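Local coordinates for listeriolysin O (PDB 4CDB), which binds cholesterol-containing host membranes and, after a major conformational change, inserts into them to form oligomeric, cytolytic pores, at residues T275-K278 against A279-A283. Numbering follows the deposited sequence.
Sequences TKVK and AAFDA. With NA (sodium ion), chain Q.
Lys278 and Asp282, one helical turn apart, form a salt bridge at the start of helix 277-286. The ammonium sits astride the carboxylate unevenly: Lys278 NZ donates to Asp282 OD1 at 2.8 Å, meeting the syn lone pair of that oxygen, and more weakly to Asp282 OD2 at 3.3 Å. Lys278 leaves the backbone with CG anti to N (chi1 -177°), and the bends at chi2 and chi4 bring NZ round to the carboxylate oxygens. Asp282 OD1 also binds the sodium ion at 2.8 Å; Glu209, on strand 207-222, supplies a second ligand.

On the apolar side, Val277 and Phe281 point the same way. Val277 CG1 lies over one face of the phenyl ring, 3.6 Å from the centroid of Phe281 and displaced toward the rim near CE2 and CZ, a CH-pi contact. This pair faces strand 262-270, where Phe281 meets Leu268 and Thr270, while Val277 and Ala280 also touch Ile299 of helix 294-301.

The backbone begins its alpha-helical pattern here, with Lys276 in the N-cap position. Lys276 O accepts from Ala280 N at 2.9 Å, Val277 O from Phe281 N at 2.7 Å and Lys278 O from Asp282 N at 2.8 Å. A water takes the N-H of Ala279 at 3.0 Å and gives a weak bond to Thr275 O.

Residues 274-283 probably become a membrane-spanning beta strand in the pore, so the helix here is consistent with the soluble form. Unfolding it into a strand would have to break these i to i+4 bonds and separate Val277 from Phe281; the lysine and the sodium probably share in offsetting the negative charge gathered at Asp282 and Glu209.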
loop_
_atom_site.group_PDB
_atom_site.type_symbol
_atom_site.label_atom_id
_atom_site.label_comp_id
_atom_site.label_asym_id
_atom_site.label_seq_id
_atom_site.Cartn_x
_atom_site.Cartn_y
_atom_site.Cartn_z
ATOM N N THR A 275 -16.113 4.464 2.791
ATOM C CA THR A 275 -15.434 4.514 1.501
ATOM C C THR A 275 -14.405 5.642 1.469
ATOM O O THR A 275 -13.799 5.914 0.433
ATOM C CB THR A 275 -16.443 4.710 0.354
ATOM O OG1 THR A 275 -15.763 4.635 -0.905
ATOM C CG2 THR A 275 -17.131 6.061 0.479
ATOM N N LYS A 276 -14.212 6.290 2.614
ATOM C CA LYS A 276 -13.295 7.421 2.718
ATOM C C LYS A 276 -12.021 7.080 3.487
ATOM O O LYS A 276 -11.217 7.964 3.787
ATOM C CB LYS A 276 -13.988 8.606 3.395
ATOM C CG LYS A 276 -14.926 9.391 2.499
ATOM C CD LYS A 276 -15.511 10.578 3.247
ATOM C CE LYS A 276 -16.160 11.572 2.299
ATOM N NZ LYS A 276 -17.245 10.952 1.491
ATOM N N VAL A 277 -11.845 5.800 3.801
ATOM C CA VAL A 277 -10.715 5.347 4.609
ATOM C C VAL A 277 -9.360 5.734 4.012
ATOM O O VAL A 277 -8.465 6.180 4.731
ATOM C CB VAL A 277 -10.781 3.824 4.857
ATOM C CG1 VAL A 277 -9.540 3.340 5.582
ATOM C CG2 VAL A 277 -12.029 3.481 5.655
ATOM N N LYS A 278 -9.223 5.582 2.698
ATOM C CA LYS A 278 -7.996 5.962 2.001
ATOM C C LYS A 278 -7.680 7.442 2.211
ATOM O O LYS A 278 -6.573 7.794 2.618
ATOM C CB LYS A 278 -8.110 5.657 0.504
ATOM C CG LYS A 278 -6.851 5.955 -0.303
ATOM C CD LYS A 278 -5.733 4.971 0.017
ATOM C CE LYS A 278 -4.551 5.130 -0.935
ATOM N NZ LYS A 278 -3.873 6.450 -0.796
ATOM N N ALA A 279 -8.661 8.298 1.944
ATOM C CA ALA A 279 -8.499 9.739 2.116
ATOM C C ALA A 279 -8.186 10.087 3.567
ATOM O O ALA A 279 -7.383 10.978 3.843
ATOM C CB ALA A 279 -9.747 10.471 1.653
ATOM N N ALA A 280 -8.827 9.376 4.489
ATOM C CA ALA A 280 -8.565 9.553 5.911
ATOM C C ALA A 280 -7.128 9.166 6.241
ATOM O O ALA A 280 -6.433 9.886 6.961
ATOM C CB ALA A 280 -9.538 8.728 6.731
ATOM N N PHE A 281 -6.695 8.025 5.713
ATOM C CA PHE A 281 -5.327 7.553 5.895
ATOM C C PHE A 281 -4.327 8.548 5.313
ATOM O O PHE A 281 -3.294 8.828 5.922
ATOM C CB PHE A 281 -5.134 6.182 5.239
ATOM C CG PHE A 281 -5.669 5.031 6.051
ATOM C CD1 PHE A 281 -6.153 5.226 7.334
ATOM C CD2 PHE A 281 -5.672 3.746 5.529
ATOM C CE1 PHE A 281 -6.638 4.164 8.080
ATOM C CE2 PHE A 281 -6.155 2.680 6.268
ATOM C CZ PHE A 281 -6.639 2.889 7.546
ATOM N N ASP A 282 -4.641 9.078 4.135
ATOM C CA ASP A 282 -3.769 10.037 3.460
ATOM C C ASP A 282 -3.539 11.296 4.298
ATOM O O ASP A 282 -2.439 11.850 4.312
ATOM C CB ASP A 282 -4.340 10.421 2.090
ATOM C CG ASP A 282 -4.396 9.247 1.129
ATOM O OD1 ASP A 282 -3.567 8.323 1.264
ATOM O OD2 ASP A 282 -5.271 9.251 0.236
ATOM N N ALA A 283 -4.583 11.736 4.994
ATOM C CA ALA A 283 -4.519 12.952 5.798
ATOM C C ALA A 283 -3.705 12.750 7.073
ATOM O O ALA A 283 -2.943 13.628 7.480
ATOM C CB ALA A 283 -5.923 13.439 6.134
HETATM NA NA NA Q . -2.212 6.533 2.946
HETATM O O HOH W 1 -10.917 7.589 0.126
#